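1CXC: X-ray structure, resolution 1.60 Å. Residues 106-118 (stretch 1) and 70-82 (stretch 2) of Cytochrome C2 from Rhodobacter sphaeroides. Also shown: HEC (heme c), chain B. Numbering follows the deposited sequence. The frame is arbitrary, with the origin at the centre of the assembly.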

# COMPACT_ATOMS: atom_id res chain seq x y z
N LYS A 106 5.51 -13.33 3.02
CA LYS A 106 4.40 -14.23 3.23
C LYS A 106 3.07 -13.72 2.67
O LYS A 106 2.55 -12.70 3.10
CB LYS A 106 4.24 -14.49 4.72
CG LYS A 106 4.85 -15.81 5.16
CD LYS A 106 5.16 -15.80 6.66
N GLU A 107 2.42 -14.56 1.85
CA GLU A 107 1.12 -14.24 1.27
C GLU A 107 0.11 -14.05 2.37
O GLU A 107 -0.85 -13.30 2.21
CB GLU A 107 0.64 -15.38 0.40
CG GLU A 107 -0.66 -15.09 -0.34
CD GLU A 107 -0.76 -15.83 -1.68
OE1 GLU A 107 -0.13 -15.37 -2.65
OE2 GLU A 107 -1.23 -16.97 -1.69
N ALA A 108 0.09 -14.97 3.34
CA ALA A 108 -0.85 -14.87 4.44
C ALA A 108 -0.76 -13.52 5.11
O ALA A 108 -1.76 -12.94 5.52
CB ALA A 108 -0.54 -15.93 5.47
N ASP A 109 0.45 -13.01 5.35
CA ASP A 109 0.57 -11.71 5.97
C ASP A 109 -0.03 -10.64 5.06
O ASP A 109 -0.64 -9.69 5.53
CB ASP A 109 2.03 -11.37 6.20
CG ASP A 109 2.62 -12.03 7.44
OD1 ASP A 109 2.01 -12.99 7.90
OD2 ASP A 109 3.82 -11.87 7.64
N ALA A 110 0.11 -10.77 3.73
CA ALA A 110 -0.45 -9.79 2.80
C ALA A 110 -1.96 -9.75 2.90
O ALA A 110 -2.54 -8.66 2.98
CB ALA A 110 -0.12 -10.18 1.38
N HIS A 111 -2.62 -10.91 2.98
CA HIS A 111 -4.05 -10.93 3.13
C HIS A 111 -4.47 -10.41 4.50
O HIS A 111 -5.51 -9.79 4.63
CB HIS A 111 -4.57 -12.35 2.96
CG HIS A 111 -4.56 -12.83 1.52
ND1 HIS A 111 -5.39 -12.35 0.62
CD2 HIS A 111 -3.74 -13.77 0.98
CE1 HIS A 111 -5.09 -12.97 -0.49
NE2 HIS A 111 -4.13 -13.83 -0.27
N ASN A 112 -3.74 -10.74 5.58
CA ASN A 112 -4.09 -10.25 6.91
C ASN A 112 -3.99 -8.75 7.01
O ASN A 112 -4.82 -8.08 7.63
CB ASN A 112 -3.20 -10.88 7.98
CG ASN A 112 -3.42 -12.38 8.13
OD1 ASN A 112 -2.53 -13.11 8.60
ND2 ASN A 112 -4.57 -12.90 7.68
N ILE A 113 -2.94 -8.19 6.44
CA ILE A 113 -2.76 -6.76 6.44
C ILE A 113 -3.86 -6.09 5.62
O ILE A 113 -4.43 -5.10 6.06
CB ILE A 113 -1.37 -6.42 5.88
CG1 ILE A 113 -0.26 -6.78 6.88
CG2 ILE A 113 -1.31 -4.94 5.52
CD1 ILE A 113 1.15 -6.59 6.30
N TRP A 114 -4.34 -6.72 4.54
CA TRP A 114 -5.42 -6.10 3.79
C TRP A 114 -6.69 -6.10 4.63
O TRP A 114 -7.45 -5.12 4.65
CB TRP A 114 -5.67 -6.85 2.47
CG TRP A 114 -6.78 -6.16 1.64
CD1 TRP A 114 -8.04 -6.70 1.55
CD2 TRP A 114 -6.68 -4.97 0.98
NE1 TRP A 114 -8.75 -5.85 0.82
CE2 TRP A 114 -7.98 -4.79 0.48
CE3 TRP A 114 -5.71 -4.01 0.77
CZ2 TRP A 114 -8.31 -3.65 -0.25
CZ3 TRP A 114 -6.04 -2.88 0.03
CH2 TRP A 114 -7.32 -2.70 -0.48
N ALA A 115 -6.95 -7.17 5.38
CA ALA A 115 -8.14 -7.20 6.21
C ALA A 115 -8.08 -6.15 7.32
O ALA A 115 -9.09 -5.52 7.68
CB ALA A 115 -8.28 -8.58 6.84
N TYR A 116 -6.87 -5.87 7.81
CA TYR A 116 -6.67 -4.86 8.84
C TYR A 116 -6.94 -3.47 8.25
O TYR A 116 -7.68 -2.66 8.80
CB TYR A 116 -5.22 -4.99 9.34
CG TYR A 116 -4.71 -3.83 10.19
CD1 TYR A 116 -5.36 -3.50 11.37
CD2 TYR A 116 -3.61 -3.11 9.77
CE1 TYR A 116 -4.93 -2.44 12.14
CE2 TYR A 116 -3.17 -2.06 10.54
CZ TYR A 116 -3.83 -1.73 11.72
OH TYR A 116 -3.39 -0.65 12.48
N LEU A 117 -6.57 -3.25 7.00
CA LEU A 117 -6.80 -1.95 6.37
C LEU A 117 -8.27 -1.74 6.07
O LEU A 117 -8.75 -0.62 6.03
CB LEU A 117 -6.00 -1.84 5.07
CG LEU A 117 -4.49 -1.88 5.21
CD1 LEU A 117 -3.86 -1.93 3.83
CD2 LEU A 117 -4.00 -0.69 6.02
N GLN A 118 -9.00 -2.80 5.77
CA GLN A 118 -10.42 -2.67 5.54
C GLN A 118 -11.10 -2.36 6.86
O GLN A 118 -12.28 -2.01 6.90
CB GLN A 118 -10.97 -3.96 4.96
CG GLN A 118 -10.74 -4.03 3.46
CD GLN A 118 -11.83 -3.30 2.67
OE1 GLN A 118 -12.18 -3.67 1.57
NE2 GLN A 118 -12.43 -2.25 3.20
FE HEC B . 5.10 0.67 0.86
CHA HEC B . 3.99 2.58 -1.70
CHB HEC B . 2.05 -0.82 1.10
CHC HEC B . 6.29 -1.39 3.33
CHD HEC B . 8.08 2.35 0.87
NA HEC B . 3.39 0.81 -0.12
C1A HEC B . 3.11 1.66 -1.18
C2A HEC B . 1.75 1.46 -1.65
C3A HEC B . 1.21 0.48 -0.89
C4A HEC B . 2.22 0.11 0.08
CMA HEC B . -0.16 -0.16 -1.11
CAA HEC B . 1.03 2.24 -2.74
CBA HEC B . 0.13 3.30 -2.11
CGA HEC B . -0.37 4.39 -3.05
O1A HEC B . -0.41 5.53 -2.64
O2A HEC B . -0.53 4.11 -4.24
NB HEC B . 4.34 -0.79 1.95
C1B HEC B . 3.03 -1.23 1.97
C2B HEC B . 2.83 -2.25 2.99
C3B HEC B . 4.05 -2.48 3.59
C4B HEC B . 4.97 -1.56 2.94
CMB HEC B . 1.50 -2.93 3.33
CAB HEC B . 4.34 -3.47 4.57
CBB HEC B . 4.21 -4.91 4.29
NC HEC B . 6.82 0.49 1.84
C1C HEC B . 7.14 -0.44 2.83
C2C HEC B . 8.46 -0.18 3.37
C3C HEC B . 8.97 0.87 2.68
C4C HEC B . 7.94 1.29 1.74
CMC HEC B . 9.06 -0.82 4.62
CAC HEC B . 10.21 1.47 2.86
CBC HEC B . 11.46 0.74 2.77
ND HEC B . 5.86 2.15 -0.17
C1D HEC B . 7.11 2.74 -0.04
C2D HEC B . 7.31 3.77 -1.05
C3D HEC B . 6.19 3.79 -1.81
C4D HEC B . 5.29 2.80 -1.25
CMD HEC B . 8.55 4.63 -1.24
CAD HEC B . 6.06 4.46 -3.17
CBD HEC B . 6.19 3.45 -4.31
CGD HEC B . 6.60 4.06 -5.66
O1D HEC B . 6.97 3.30 -6.54
O2D HEC B . 6.22 5.19 -5.93
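Stretch 2, residues 70-82: AWDEEHFVQYVQD

Two helices that pack across one another at a steep angle can share only a short length of surface, so the fit depends on a few well-shaped side chains rather than on a long repeating seam. The pair in cytochrome c2 illustrates the principle. Stretch 1 is helical from Glu107 through Gln118, with Lys106 at the N-cap position. Stretch 2 approaches as an extended segment, Ala70 to Asp72, and then turns into a helix at Glu73. Asp72 caps that helix: its OD1 accepts from the backbone N of His75 at 3.2 Å and from ND1 of the same residue, His75, at 2.7 Å. The two helices run in broadly opposing senses, with 131° between their N-to-C directions, and their axes approach to 9.2 Å.

The tight point of the crossing is made by small residues. The CA atoms of Ala110 and Val77 are 5.3 Å apart, and Ala110 CB lies 3.7 Å from Val77 CB and 3.8 Å from Val80 CG2. Ala110 brings no more than a methyl group here, and Val77 and Val80 both settle against it. Farther along, the CA atoms of Trp114 and Glu73 are 6.5 Å apart, and the wider gap is occupied by larger groups.

The principal bump is Phe76. Its side chain, with chi1 in the t well, enters a hollow formed by Ala110, Ile113, Trp114 and Leu117, the classic knob into a hole. Trp114 CE3 covers one face of the phenyl ring, 3.4 Å from Phe76 CG, while Ile113 CG2 meets the ring edge 3.8 Å from Phe76 CZ. Leu117 CD1 adds a contact 4.0 Å from Phe76 CE1. The far end of the knob reaches the heme, where Phe76 CZ is 3.6 Å from HEC CMB, so the same ring serves both the helix contact and the cofactor pocket.

Trp114 is in turn the large projection of stretch 1, fitting against the start of the second helix. Glu73 CB sits over the face of its five-membered ring, 3.6 Å from the centroid, and the backbone carbon Asp72 C lies 3.7 Å from Trp114 CZ2 on that face. The indole and phenyl planes meet obliquely, at 46°, with 5.0 Å between the centroids of the six-membered ring of Trp114 and the ring of Phe76.

Polar groups tie down the margins of this apolar fit. His111 ND1 donates to Glu73 OE2 at 2.6 Å, nearly straight at 170°, and a water reinforces the link by donating both to Glu73 OE2 (2.8 Å) and to His111 O (2.9 Å). With its edge engaged by the carboxylate, the imidazole presents a face to Val77 CG1, 4.0 Å from the ring centroid. Near the beginning of helix 107-118, Gln81 NE2 makes a weak hydrogen bond to Glu107 OE1 at 3.4 Å.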

# COMPACT_ATOMS: atom_id res chain seq x y z
N ALA A 70 -6.60 0.88 -9.12
CA ALA A 70 -7.10 1.34 -7.83
C ALA A 70 -6.87 0.17 -6.88
O ALA A 70 -7.15 -0.98 -7.20
CB ALA A 70 -8.59 1.61 -7.95
N TRP A 71 -6.46 0.39 -5.63
CA TRP A 71 -6.11 -0.74 -4.79
C TRP A 71 -7.22 -1.64 -4.28
O TRP A 71 -8.24 -1.15 -3.77
CB TRP A 71 -5.29 -0.23 -3.60
CG TRP A 71 -3.94 0.33 -4.05
CD1 TRP A 71 -3.69 1.67 -4.00
CD2 TRP A 71 -2.91 -0.40 -4.59
NE1 TRP A 71 -2.49 1.79 -4.52
CE2 TRP A 71 -1.99 0.60 -4.87
CE3 TRP A 71 -2.65 -1.73 -4.91
CZ2 TRP A 71 -0.78 0.31 -5.45
CZ3 TRP A 71 -1.43 -2.03 -5.51
CH2 TRP A 71 -0.51 -1.02 -5.77
N ASP A 72 -7.19 -2.91 -4.69
CA ASP A 72 -8.12 -3.87 -4.14
C ASP A 72 -7.27 -4.99 -3.54
O ASP A 72 -6.05 -4.99 -3.72
CB ASP A 72 -9.11 -4.42 -5.16
CG ASP A 72 -8.51 -4.81 -6.48
OD1 ASP A 72 -7.33 -5.12 -6.50
OD2 ASP A 72 -9.29 -5.21 -7.34
N GLU A 73 -7.87 -6.05 -2.99
CA GLU A 73 -7.08 -7.08 -2.37
C GLU A 73 -6.23 -7.86 -3.33
O GLU A 73 -5.05 -8.08 -3.10
CB GLU A 73 -7.98 -8.05 -1.64
CG GLU A 73 -7.18 -9.09 -0.86
CD GLU A 73 -7.99 -9.85 0.18
OE1 GLU A 73 -9.21 -9.76 0.18
OE2 GLU A 73 -7.41 -10.73 0.83
N GLU A 74 -6.71 -8.19 -4.52
CA GLU A 74 -5.85 -8.99 -5.37
C GLU A 74 -4.64 -8.25 -5.86
O GLU A 74 -3.55 -8.84 -5.90
CB GLU A 74 -6.60 -9.49 -6.61
N HIS A 75 -4.76 -6.95 -6.18
CA HIS A 75 -3.61 -6.20 -6.68
C HIS A 75 -2.68 -5.86 -5.53
O HIS A 75 -1.47 -5.92 -5.68
CB HIS A 75 -4.04 -4.91 -7.38
CG HIS A 75 -4.71 -5.19 -8.73
ND1 HIS A 75 -5.99 -5.47 -8.85
CD2 HIS A 75 -4.11 -5.43 -9.94
CE1 HIS A 75 -6.23 -5.87 -10.08
NE2 HIS A 75 -5.09 -5.83 -10.73
N PHE A 76 -3.23 -5.60 -4.35
CA PHE A 76 -2.44 -5.27 -3.18
C PHE A 76 -1.61 -6.48 -2.79
O PHE A 76 -0.41 -6.34 -2.59
CB PHE A 76 -3.39 -4.92 -2.03
CG PHE A 76 -2.71 -4.71 -0.67
CD1 PHE A 76 -2.20 -3.47 -0.33
CD2 PHE A 76 -2.60 -5.79 0.23
CE1 PHE A 76 -1.57 -3.30 0.90
CE2 PHE A 76 -1.97 -5.62 1.45
CZ PHE A 76 -1.46 -4.37 1.78
N VAL A 77 -2.14 -7.71 -2.82
CA VAL A 77 -1.27 -8.78 -2.37
C VAL A 77 -0.22 -9.18 -3.37
O VAL A 77 0.89 -9.49 -2.98
CB VAL A 77 -1.98 -10.04 -1.80
CG1 VAL A 77 -3.42 -9.79 -1.42
CG2 VAL A 77 -1.77 -11.25 -2.66
N GLN A 78 -0.40 -8.83 -4.63
CA GLN A 78 0.63 -9.14 -5.59
C GLN A 78 1.69 -8.07 -5.47
O GLN A 78 2.89 -8.31 -5.54
CB GLN A 78 0.09 -9.08 -7.00
CG GLN A 78 -0.81 -10.26 -7.37
CD GLN A 78 -1.58 -9.99 -8.66
N TYR A 79 1.27 -6.83 -5.30
CA TYR A 79 2.21 -5.73 -5.22
C TYR A 79 3.15 -5.80 -4.04
O TYR A 79 4.35 -5.66 -4.22
CB TYR A 79 1.44 -4.43 -5.20
CG TYR A 79 2.32 -3.23 -4.89
CD1 TYR A 79 3.19 -2.76 -5.83
CD2 TYR A 79 2.24 -2.64 -3.63
CE1 TYR A 79 4.00 -1.69 -5.53
CE2 TYR A 79 3.04 -1.57 -3.34
CZ TYR A 79 3.92 -1.10 -4.28
OH TYR A 79 4.73 -0.02 -3.98
N VAL A 80 2.64 -5.94 -2.81
CA VAL A 80 3.52 -5.98 -1.64
C VAL A 80 4.52 -7.12 -1.69
O VAL A 80 5.54 -7.05 -1.02
CB VAL A 80 2.73 -6.04 -0.31
CG1 VAL A 80 1.82 -4.84 -0.19
CG2 VAL A 80 1.96 -7.35 -0.16
N GLN A 81 4.22 -8.23 -2.39
CA GLN A 81 5.17 -9.32 -2.46
C GLN A 81 6.37 -9.02 -3.35
O GLN A 81 7.43 -9.60 -3.20
CB GLN A 81 4.47 -10.57 -2.92
CG GLN A 81 3.54 -11.09 -1.84
CD GLN A 81 2.88 -12.40 -2.23
OE1 GLN A 81 3.53 -13.45 -2.23
NE2 GLN A 81 1.60 -12.40 -2.64
N ASP A 82 6.21 -8.19 -4.36
CA ASP A 82 7.33 -7.79 -5.21
C ASP A 82 6.90 -6.56 -5.99
O ASP A 82 6.28 -6.66 -7.05
CB ASP A 82 7.73 -8.89 -6.19
CG ASP A 82 9.10 -8.64 -6.84
OD1 ASP A 82 9.40 -7.49 -7.19
OD2 ASP A 82 9.75 -9.62 -7.20
O HOH W 1 -8.04 -10.50 3.50